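Local coordinates for ABC transporter, solute-binding protein (Staphylococcus aureus, PDB 6LKK), which binds glucose 6-phosphate as an extracellular solute-binding protein that senses this sugar phosphate for a two-component signalling system, at residues T170-K179 / D191-V202; I204-L213 / S266-I276. All coordinates share one frame; numbering follows the deposited sequence.

Contact 1: residues T170-K179 / D191-V202. With G6P (6-O-phosphono-alpha-D-glucopyranose), chain B.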
loop_
_atom_site.group_PDB
_atom_site.type_symbol
_atom_site.label_atom_id
_atom_site.label_comp_id
_atom_site.label_asym_id
_atom_site.label_seq_id
_atom_site.Cartn_x
_atom_site.Cartn_y
_atom_site.Cartn_z
ATOM N N THR A 170 -8.760 -2.545 -5.005
ATOM C CA THR A 170 -7.616 -1.829 -5.556
ATOM C C THR A 170 -7.038 -2.541 -6.771
ATOM O O THR A 170 -6.709 -1.901 -7.776
ATOM C CB THR A 170 -6.548 -1.660 -4.474
ATOM O OG1 THR A 170 -7.067 -0.839 -3.422
ATOM C CG2 THR A 170 -5.292 -1.011 -5.039
ATOM N N SER A 171 -6.901 -3.865 -6.704
ATOM C CA SER A 171 -6.264 -4.579 -7.804
ATOM C C SER A 171 -7.149 -4.642 -9.041
ATOM O O SER A 171 -6.633 -4.875 -10.138
ATOM C CB SER A 171 -5.866 -5.988 -7.365
ATOM O OG SER A 171 -4.692 -5.947 -6.571
ATOM N N LYS A 172 -8.459 -4.429 -8.899
ATOM C CA LYS A 172 -9.303 -4.326 -10.085
ATOM C C LYS A 172 -8.972 -3.074 -10.887
ATOM O O LYS A 172 -9.177 -3.049 -12.106
ATOM C CB LYS A 172 -10.780 -4.329 -9.691
ATOM C CG LYS A 172 -11.741 -4.515 -10.862
ATOM C CD LYS A 172 -11.628 -5.912 -11.454
ATOM C CE LYS A 172 -12.678 -6.162 -12.523
ATOM N NZ LYS A 172 -12.523 -7.511 -13.135
ATOM N N VAL A 173 -8.448 -2.035 -10.230
ATOM C CA VAL A 173 -8.098 -0.807 -10.937
ATOM C C VAL A 173 -7.002 -1.077 -11.961
ATOM O O VAL A 173 -7.154 -0.772 -13.149
ATOM C CB VAL A 173 -7.678 0.290 -9.940
ATOM C CG1 VAL A 173 -7.233 1.542 -10.683
ATOM C CG2 VAL A 173 -8.825 0.619 -8.989
ATOM N N ILE A 174 -5.878 -1.646 -11.521
ATOM C CA ILE A 174 -4.784 -1.887 -12.457
ATOM C C ILE A 174 -5.193 -2.918 -13.499
ATOM O O ILE A 174 -4.843 -2.796 -14.679
ATOM C CB ILE A 174 -3.501 -2.312 -11.719
ATOM C CG1 ILE A 174 -2.350 -2.508 -12.715
ATOM C CG2 ILE A 174 -3.717 -3.601 -10.937
ATOM C CD1 ILE A 174 -1.995 -1.274 -13.527
ATOM N N GLU A 175 -5.943 -3.948 -13.092
ATOM C CA GLU A 175 -6.372 -4.957 -14.054
ATOM C C GLU A 175 -7.172 -4.324 -15.184
ATOM O O GLU A 175 -6.907 -4.572 -16.366
ATOM C CB GLU A 175 -7.201 -6.044 -13.365
ATOM C CG GLU A 175 -7.689 -7.114 -14.341
ATOM C CD GLU A 175 -8.530 -8.194 -13.695
ATOM O OE1 GLU A 175 -8.789 -8.117 -12.476
ATOM O OE2 GLU A 175 -8.935 -9.129 -14.422
ATOM N N ASP A 176 -8.157 -3.495 -14.838
ATOM C CA ASP A 176 -9.043 -2.939 -15.855
ATOM C C ASP A 176 -8.360 -1.845 -16.665
ATOM O O ASP A 176 -8.664 -1.680 -17.850
ATOM C CB ASP A 176 -10.322 -2.415 -15.200
ATOM C CG ASP A 176 -11.267 -3.532 -14.798
ATOM O OD1 ASP A 176 -10.999 -4.699 -15.153
ATOM O OD2 ASP A 176 -12.279 -3.245 -14.124
ATOM N N VAL A 177 -7.442 -1.089 -16.058
ATOM C CA VAL A 177 -6.635 -0.154 -16.839
ATOM C C VAL A 177 -5.730 -0.919 -17.793
ATOM O O VAL A 177 -5.662 -0.616 -18.991
ATOM C CB VAL A 177 -5.820 0.768 -15.912
ATOM C CG1 VAL A 177 -4.831 1.602 -16.717
ATOM C CG2 VAL A 177 -6.742 1.685 -15.129
ATOM N N ALA A 178 -5.021 -1.926 -17.277
ATOM C CA ALA A 178 -4.093 -2.689 -18.107
ATOM C C ALA A 178 -4.811 -3.366 -19.266
ATOM O O ALA A 178 -4.260 -3.473 -20.366
ATOM C CB ALA A 178 -3.361 -3.725 -17.255
ATOM N N LYS A 179 -6.037 -3.834 -19.039
ATOM C CA LYS A 179 -6.799 -4.542 -20.057
ATOM C C LYS A 179 -7.621 -3.616 -20.946
ATOM O O LYS A 179 -8.352 -4.103 -21.816
ATOM C CB LYS A 179 -7.715 -5.576 -19.396
ATOM C CG LYS A 179 -6.962 -6.758 -18.809
ATOM C CD LYS A 179 -7.900 -7.764 -18.172
ATOM C CE LYS A 179 -7.139 -8.958 -17.627
ATOM N NZ LYS A 179 -8.049 -9.964 -17.018
ATOM N N ASP A 191 1.760 -2.807 -7.691
ATOM C CA ASP A 191 0.695 -3.358 -8.524
ATOM C C ASP A 191 0.843 -2.903 -9.970
ATOM O O ASP A 191 0.667 -3.697 -10.902
ATOM C CB ASP A 191 -0.656 -2.940 -7.948
ATOM C CG ASP A 191 -1.704 -4.040 -8.026
ATOM O OD1 ASP A 191 -1.410 -5.137 -8.551
ATOM O OD2 ASP A 191 -2.832 -3.797 -7.547
ATOM N N ALA A 192 1.182 -1.630 -10.173
ATOM C CA ALA A 192 1.444 -1.142 -11.519
ATOM C C ALA A 192 2.625 -1.871 -12.145
ATOM O O ALA A 192 2.576 -2.264 -13.318
ATOM C CB ALA A 192 1.703 0.361 -11.477
ATOM N N ARG A 193 3.696 -2.070 -11.375
ATOM C CA ARG A 193 4.876 -2.743 -11.907
ATOM C C ARG A 193 4.550 -4.160 -12.354
ATOM O O ARG A 193 5.031 -4.612 -13.399
ATOM C CB ARG A 193 5.984 -2.762 -10.854
ATOM C CG ARG A 193 7.254 -3.472 -11.303
ATOM C CD ARG A 193 8.295 -3.483 -10.200
ATOM N NE ARG A 193 9.508 -4.192 -10.597
ATOM C CZ ARG A 193 9.636 -5.515 -10.613
ATOM N NH1 ARG A 193 8.622 -6.295 -10.263
ATOM N NH2 ARG A 193 10.785 -6.062 -10.985
ATOM N N THR A 194 3.750 -4.883 -11.568
ATOM C CA THR A 194 3.412 -6.262 -11.902
ATOM C C THR A 194 2.817 -6.361 -13.299
ATOM O O THR A 194 3.203 -7.224 -14.096
ATOM C CB THR A 194 2.433 -6.822 -10.868
ATOM O OG1 THR A 194 3.075 -6.886 -9.589
ATOM C CG2 THR A 194 1.953 -8.217 -11.260
ATOM N N TRP A 195 1.871 -5.476 -13.614
ATOM C CA TRP A 195 1.187 -5.560 -14.895
ATOM C C TRP A 195 2.030 -4.996 -16.029
ATOM O O TRP A 195 1.984 -5.526 -17.147
ATOM C CB TRP A 195 -0.165 -4.852 -14.799
ATOM C CG TRP A 195 -1.134 -5.638 -13.976
ATOM C CD1 TRP A 195 -1.203 -5.690 -12.615
ATOM C CD2 TRP A 195 -2.156 -6.514 -14.464
ATOM N NE1 TRP A 195 -2.212 -6.538 -12.223
ATOM C CE2 TRP A 195 -2.814 -7.054 -13.341
ATOM C CE3 TRP A 195 -2.584 -6.888 -15.741
ATOM C CZ2 TRP A 195 -3.876 -7.948 -13.456
ATOM C CZ3 TRP A 195 -3.640 -7.776 -15.852
ATOM C CH2 TRP A 195 -4.273 -8.295 -14.717
ATOM N N LYS A 196 2.822 -3.952 -15.771
ATOM C CA LYS A 196 3.719 -3.453 -16.808
ATOM C C LYS A 196 4.751 -4.506 -17.189
ATOM O O LYS A 196 5.080 -4.668 -18.370
ATOM C CB LYS A 196 4.414 -2.170 -16.347
ATOM C CG LYS A 196 5.207 -1.495 -17.459
ATOM C CD LYS A 196 5.703 -0.119 -17.051
ATOM C CE LYS A 196 6.504 0.534 -18.170
ATOM N NZ LYS A 196 5.656 0.909 -19.335
ATOM N N ASN A 197 5.267 -5.242 -16.205
ATOM C CA ASN A 197 6.270 -6.263 -16.475
ATOM C C ASN A 197 5.682 -7.521 -17.101
ATOM O O ASN A 197 6.446 -8.351 -17.607
ATOM C CB ASN A 197 7.016 -6.619 -15.190
ATOM C CG ASN A 197 8.036 -5.563 -14.801
ATOM O OD1 ASN A 197 8.037 -4.456 -15.340
ATOM N ND2 ASN A 197 8.912 -5.902 -13.863
ATOM N N LYS A 198 4.360 -7.684 -17.081
ATOM C CA LYS A 198 3.699 -8.714 -17.875
ATOM C C LYS A 198 3.434 -8.259 -19.306
ATOM O O LYS A 198 2.777 -8.983 -20.061
ATOM C CB LYS A 198 2.385 -9.138 -17.212
ATOM C CG LYS A 198 2.559 -9.951 -15.931
ATOM C CD LYS A 198 1.226 -10.490 -15.408
ATOM C CE LYS A 198 0.300 -9.375 -14.935
ATOM N NZ LYS A 198 -1.002 -9.889 -14.416
ATOM N N GLY A 199 3.925 -7.085 -19.692
ATOM C CA GLY A 199 3.813 -6.620 -21.058
ATOM C C GLY A 199 2.574 -5.816 -21.372
ATOM O O GLY A 199 2.370 -5.461 -22.541
ATOM N N TYR A 200 1.747 -5.505 -20.380
ATOM C CA TYR A 200 0.537 -4.754 -20.650
ATOM C C TYR A 200 0.881 -3.291 -20.933
ATOM O O TYR A 200 1.898 -2.782 -20.451
ATOM C CB TYR A 200 -0.431 -4.857 -19.478
ATOM C CG TYR A 200 -1.043 -6.230 -19.354
ATOM C CD1 TYR A 200 -0.359 -7.258 -18.720
ATOM C CD2 TYR A 200 -2.296 -6.505 -19.889
ATOM C CE1 TYR A 200 -0.909 -8.518 -18.612
ATOM C CE2 TYR A 200 -2.853 -7.765 -19.783
ATOM C CZ TYR A 200 -2.154 -8.766 -19.144
ATOM O OH TYR A 200 -2.698 -10.026 -19.033
ATOM N N PRO A 201 0.061 -2.601 -21.734
ATOM C CA PRO A 201 0.328 -1.191 -22.094
ATOM C C PRO A 201 -0.002 -0.238 -20.949
ATOM O O PRO A 201 -1.001 0.475 -20.941
ATOM C CB PRO A 201 -0.584 -0.981 -23.305
ATOM C CG PRO A 201 -1.724 -1.913 -23.071
ATOM C CD PRO A 201 -1.143 -3.123 -22.406
ATOM N N VAL A 202 0.887 -0.230 -19.955
ATOM C CA VAL A 202 0.701 0.498 -18.705
ATOM C C VAL A 202 1.850 1.480 -18.537
ATOM O O VAL A 202 3.023 1.091 -18.607
ATOM C CB VAL A 202 0.631 -0.461 -17.500
ATOM C CG1 VAL A 202 0.712 0.305 -16.178
ATOM C CG2 VAL A 202 -0.650 -1.279 -17.548
HETATM C C1 G6P B . -1.624 0.099 -0.406
HETATM C C2 G6P B . -0.402 -0.348 0.435
HETATM C C3 G6P B . -0.050 -1.783 0.303
HETATM C C4 G6P B . -1.249 -2.613 0.172
HETATM C C5 G6P B . -1.926 -2.303 -1.158
HETATM C C6 G6P B . -3.233 -3.023 -1.261
HETATM O O1 G6P B . -1.296 1.224 -1.165
HETATM O O2 G6P B . 0.750 0.437 0.083
HETATM O O3 G6P B . 0.698 -2.202 1.526
HETATM O O4 G6P B . -0.893 -4.018 0.189
HETATM O O5 G6P B . -2.204 -0.866 -1.342
HETATM O O6 G6P B . -4.051 -2.634 -0.180
HETATM P P G6P B . -5.635 -2.122 -0.472
HETATM O O1P G6P B . -6.303 -1.892 0.872
HETATM O O2P G6P B . -6.400 -3.202 -1.261
HETATM O O3P G6P B . -5.610 -0.853 -1.243
HETATM O O HOH W 1 -4.116 -1.421 -8.378
#

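Contact 2: residues I204-L213 / S266-I276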
loop_
_atom_site.group_PDB
_atom_site.type_symbol
_atom_site.label_atom_id
_atom_site.label_comp_id
_atom_site.label_asym_id
_atom_site.label_seq_id
_atom_site.Cartn_x
_atom_site.Cartn_y
_atom_site.Cartn_z
ATOM N N ILE A 204 3.355 4.339 -15.746
ATOM C CA ILE A 204 3.326 4.681 -14.328
ATOM C C ILE A 204 3.605 6.171 -14.203
ATOM O O ILE A 204 4.624 6.666 -14.703
ATOM C CB ILE A 204 4.343 3.847 -13.536
ATOM C CG1 ILE A 204 4.049 2.353 -13.731
ATOM C CG2 ILE A 204 4.302 4.212 -12.057
ATOM C CD1 ILE A 204 5.106 1.425 -13.174
ATOM N N VAL A 205 2.695 6.889 -13.551
ATOM C CA VAL A 205 2.772 8.340 -13.415
ATOM C C VAL A 205 2.805 8.683 -11.934
ATOM O O VAL A 205 1.907 8.294 -11.174
ATOM C CB VAL A 205 1.597 9.041 -14.114
ATOM C CG1 VAL A 205 1.602 10.540 -13.816
ATOM C CG2 VAL A 205 1.656 8.802 -15.614
ATOM N N TYR A 206 3.835 9.419 -11.527
ATOM C CA TYR A 206 3.921 9.948 -10.180
ATOM C C TYR A 206 3.372 11.367 -10.199
ATOM O O TYR A 206 4.030 12.265 -10.747
ATOM C CB TYR A 206 5.367 9.930 -9.692
ATOM C CG TYR A 206 5.970 8.540 -9.688
ATOM C CD1 TYR A 206 6.580 8.016 -10.824
ATOM C CD2 TYR A 206 5.911 7.741 -8.553
ATOM C CE1 TYR A 206 7.120 6.739 -10.825
ATOM C CE2 TYR A 206 6.448 6.463 -8.547
ATOM C CZ TYR A 206 7.054 5.970 -9.684
ATOM O OH TYR A 206 7.596 4.704 -9.686
ATOM N N PRO A 207 2.185 11.622 -9.642
ATOM C CA PRO A 207 1.521 12.912 -9.887
ATOM C C PRO A 207 2.378 14.099 -9.470
ATOM O O PRO A 207 2.888 14.160 -8.348
ATOM C CB PRO A 207 0.233 12.821 -9.055
ATOM C CG PRO A 207 0.366 11.609 -8.195
ATOM C CD PRO A 207 1.354 10.707 -8.845
ATOM N N ILE A 208 2.519 15.059 -10.390
ATOM C CA ILE A 208 3.385 16.208 -10.151
ATOM C C ILE A 208 2.879 17.075 -9.004
ATOM O O ILE A 208 3.675 17.780 -8.374
ATOM C CB ILE A 208 3.546 17.046 -11.436
ATOM C CG1 ILE A 208 2.191 17.527 -11.966
ATOM C CG2 ILE A 208 4.277 16.238 -12.506
ATOM C CD1 ILE A 208 2.300 18.558 -13.081
ATOM N N GLU A 209 1.578 17.046 -8.705
ATOM C CA GLU A 209 1.049 17.867 -7.621
ATOM C C GLU A 209 1.460 17.364 -6.245
ATOM O O GLU A 209 1.313 18.100 -5.265
ATOM C CB GLU A 209 -0.477 17.931 -7.675
ATOM C CG GLU A 209 -1.047 18.479 -8.969
ATOM C CD GLU A 209 -1.273 17.407 -10.014
ATOM O OE1 GLU A 209 -0.831 16.256 -9.798
ATOM O OE2 GLU A 209 -1.897 17.716 -11.051
ATOM N N GLY A 210 1.960 16.138 -6.149
ATOM C CA GLY A 210 2.259 15.550 -4.863
ATOM C C GLY A 210 1.856 14.095 -4.825
ATOM O O GLY A 210 0.677 13.757 -4.965
ATOM N N THR A 211 2.845 13.231 -4.630
ATOM C CA THR A 211 2.653 11.789 -4.597
ATOM C C THR A 211 2.647 11.312 -3.151
ATOM O O THR A 211 3.578 11.601 -2.394
ATOM C CB THR A 211 3.766 11.097 -5.388
ATOM O OG1 THR A 211 3.716 11.532 -6.755
ATOM C CG2 THR A 211 3.632 9.586 -5.329
ATOM N N MET A 212 1.597 10.589 -2.770
ATOM C CA MET A 212 1.521 10.027 -1.429
ATOM C C MET A 212 2.477 8.846 -1.300
ATOM O O MET A 212 2.491 7.952 -2.153
ATOM C CB MET A 212 0.089 9.583 -1.127
ATOM C CG MET A 212 -0.123 9.007 0.264
ATOM S SD MET A 212 0.274 10.169 1.580
ATOM C CE MET A 212 -0.902 11.463 1.213
ATOM N N LEU A 213 3.277 8.837 -0.232
ATOM C CA LEU A 213 4.175 7.724 0.064
ATOM C C LEU A 213 3.599 6.938 1.234
ATOM O O LEU A 213 3.553 7.434 2.364
ATOM C CB LEU A 213 5.585 8.213 0.384
ATOM C CG LEU A 213 6.622 7.109 0.620
ATOM C CD1 LEU A 213 6.871 6.313 -0.652
ATOM C CD2 LEU A 213 7.922 7.688 1.147
ATOM N N SER A 266 10.998 2.342 -15.659
ATOM C CA SER A 266 10.189 3.527 -15.401
ATOM C C SER A 266 9.867 3.734 -13.926
ATOM O O SER A 266 9.267 4.758 -13.583
ATOM C CB SER A 266 8.883 3.456 -16.198
ATOM O OG SER A 266 7.976 2.540 -15.612
ATOM N N ILE A 267 10.236 2.798 -13.049
ATOM C CA ILE A 267 10.112 3.039 -11.618
ATOM C C ILE A 267 11.043 4.184 -11.245
ATOM O O ILE A 267 12.163 4.291 -11.761
ATOM C CB ILE A 267 10.443 1.767 -10.818
ATOM C CG1 ILE A 267 9.562 0.591 -11.261
ATOM C CG2 ILE A 267 10.293 2.018 -9.320
ATOM C CD1 ILE A 267 8.096 0.738 -10.924
ATOM N N GLU A 268 10.588 5.055 -10.349
ATOM C CA GLU A 268 11.364 6.220 -9.949
ATOM C C GLU A 268 11.927 6.040 -8.546
ATOM O O GLU A 268 11.264 5.487 -7.660
ATOM C CB GLU A 268 10.517 7.495 -10.002
ATOM C CG GLU A 268 10.052 7.878 -11.402
ATOM C CD GLU A 268 11.155 8.463 -12.271
ATOM O OE1 GLU A 268 12.293 8.625 -11.784
ATOM O OE2 GLU A 268 10.876 8.766 -13.451
ATOM N N ASN A 269 13.159 6.507 -8.363
ATOM C CA ASN A 269 13.749 6.651 -7.043
ATOM C C ASN A 269 13.005 7.732 -6.266
ATOM O O ASN A 269 12.473 8.683 -6.845
ATOM C CB ASN A 269 15.230 7.013 -7.176
ATOM C CG ASN A 269 15.947 7.068 -5.845
ATOM O OD1 ASN A 269 15.822 8.037 -5.096
ATOM N ND2 ASN A 269 16.731 6.037 -5.555
ATOM N N LEU A 270 12.964 7.578 -4.940
ATOM C CA LEU A 270 12.245 8.544 -4.116
ATOM C C LEU A 270 12.728 9.966 -4.371
ATOM O O LEU A 270 11.934 10.913 -4.344
ATOM C CB LEU A 270 12.390 8.199 -2.634
ATOM C CG LEU A 270 11.501 7.082 -2.088
ATOM C CD1 LEU A 270 11.827 6.852 -0.622
ATOM C CD2 LEU A 270 10.018 7.403 -2.255
ATOM N N LYS A 271 14.028 10.137 -4.624
ATOM C CA LYS A 271 14.565 11.478 -4.821
ATOM C C LYS A 271 14.005 12.148 -6.069
ATOM O O LYS A 271 14.082 13.376 -6.182
ATOM C CB LYS A 271 16.095 11.429 -4.893
ATOM C CG LYS A 271 16.661 10.892 -6.199
ATOM C CD LYS A 271 18.181 10.804 -6.140
ATOM C CE LYS A 271 18.783 10.465 -7.497
ATOM N NZ LYS A 271 18.545 9.048 -7.888
ATOM N N ASN A 272 13.442 11.376 -6.997
ATOM C CA ASN A 272 12.859 11.911 -8.220
ATOM C C ASN A 272 11.335 11.879 -8.203
ATOM O O ASN A 272 10.708 12.124 -9.239
ATOM C CB ASN A 272 13.383 11.138 -9.432
ATOM C CG ASN A 272 14.894 11.174 -9.535
ATOM O OD1 ASN A 272 15.551 10.134 -9.585
ATOM N ND2 ASN A 272 15.455 12.378 -9.564
ATOM N N ILE A 273 10.730 11.580 -7.063
ATOM C CA ILE A 273 9.276 11.575 -6.911
ATOM C C ILE A 273 8.880 12.837 -6.157
ATOM O O ILE A 273 9.476 13.129 -5.111
ATOM C CB ILE A 273 8.790 10.318 -6.162
ATOM C CG1 ILE A 273 9.089 9.063 -6.985
ATOM C CG2 ILE A 273 7.297 10.423 -5.848
ATOM C CD1 ILE A 273 8.816 7.756 -6.256
ATOM N N PRO A 274 7.902 13.614 -6.643
ATOM C CA PRO A 274 7.449 14.778 -5.873
ATOM C C PRO A 274 6.552 14.369 -4.720
ATOM O O PRO A 274 5.326 14.306 -4.859
ATOM C CB PRO A 274 6.699 15.618 -6.913
ATOM C CG PRO A 274 6.195 14.633 -7.896
ATOM C CD PRO A 274 7.182 13.488 -7.924
ATOM N N LEU A 275 7.159 14.085 -3.576
ATOM C CA LEU A 275 6.419 13.576 -2.434
ATOM C C LEU A 275 5.638 14.692 -1.759
ATOM O O LEU A 275 6.105 15.830 -1.666
ATOM C CB LEU A 275 7.374 12.932 -1.432
ATOM C CG LEU A 275 8.172 11.746 -1.965
ATOM C CD1 LEU A 275 9.234 11.330 -0.966
ATOM C CD2 LEU A 275 7.242 10.585 -2.271
ATOM N N ILE A 276 4.440 14.361 -1.292
ATOM C CA ILE A 276 3.694 15.274 -0.433
ATOM C C ILE A 276 4.477 15.370 0.870
ATOM O O ILE A 276 4.657 14.350 1.550
ATOM C CB ILE A 276 2.260 14.786 -0.184
ATOM C CG1 ILE A 276 1.513 14.618 -1.506
ATOM C CG2 ILE A 276 1.514 15.769 0.709
ATOM C CD1 ILE A 276 0.287 13.763 -1.395
HETATM O O HOH W 2 5.796 3.632 -16.995
HETATM O O HOH W 3 3.847 11.478 1.138
#

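Contact 1: residues T170-K179 / D191-V202
The indole of Trp195 meets helix 170-178 with one face: CA of Glu175 stands 4.0 Å from the centroid of its six-membered ring, 15° off the normal, a CH-pi contact. The opposite face carries NZ of Lys198 from its own segment, and CE of Lys179 comes to the edge near the ring plane. The Tyr200 ring, with CE3 of Trp195 over its own face, turns an edge to the carbonyl O of Ala178. Ile174 reaches the pyrrole side of the indole obliquely: with CG1 anti to the backbone N (chi1 -178°), that atom is set 3.4 Å from Trp195 CD1. Its CD1 touches Ala192 CA and Val202 CG1. Ala178 fits its methyl among Trp195, Tyr200 and Val202, the CB lying 3.7 Å from Val202 CG2. These are neighbouring helices of a periplasmic-binding-protein fold, crossing at -30° with axes 9.8 Å apart, and the second ends in a Schellman motif with Gly199 at C-prime. Glu175 also takes a salt bridge from Lys179, NZ to OE2 2.9 Å, through the anti lone pair. Nearer the ligand, one water donates to Thr170 O and to Asp191 OD2, joining the two helices, while Ser171 OG lies 3.0 Å from the same Asp191 OD2. Thr170 OG1 donates to phosphate oxygen O3P of glucose 6-phosphate at 2.6 Å, and Thr139 and Thr138 also bind this ligand.

Contact 2: residues I204-L213 / S266-I276
One face of the Tyr206 ring is covered by both Ile273 and Glu268. Ile273 CG1 is 4.2 Å from the ring centroid and Glu268 CB 4.0 Å, both as CH-pi contacts, while Ser266 O sits at the edge. The phenol oxygen is gripped twice: Glu268 N donates to Tyr206 OH at 3.1 Å and 162°, and Glu189 OE2 supplies a second hydrogen bond, so the ring is held at its polar end as well as over one face. The other close-packed part is at Gly210 and Thr211. There Thr211 N donates to Pro274 O (2.7 Å), and Ile276 N returns a bond to Thr211 O (3.1 Å). Ile276, with CG1 anti to its carbonyl carbon (chi1 -58°), lays that atom 3.4 Å from Gly210 C. The contact is looser beside Ile204, where a water bridges its N to Ser266 OG, and at the exposed Ile208, which meets only the Pro274 ring, its CA 3.9 Å from Pro274 CG. A single beta bridge, Thr211 with Leu275, ties the long loop between strand 253-254 and helix 286-293 to the chain that leaves strand 202-205 of the central mixed sheet, just past the type I turn Pro207-Gly210.

Both segments of contact 1 precede those of contact 2 in the chain, and the centres of the two contacts lie about 18 Å apart. They meet on helix 189-197, which packs against helix 170-178 in contact 1 and against both segments of contact 2. Ala192 CB reaches Ile204 CG1 at 3.8 Å, and Lys196 CE comes within 3.6 Å of Ser266 OG. Glucose 6-phosphate is touched directly by contact 1 through Thr170. Contact 2 stays behind: the side chain of Met212 is about 8 Å from the sugar phosphate, but about 4 Å from that of Asn214, which hydrogen-bonds the ligand through ND2.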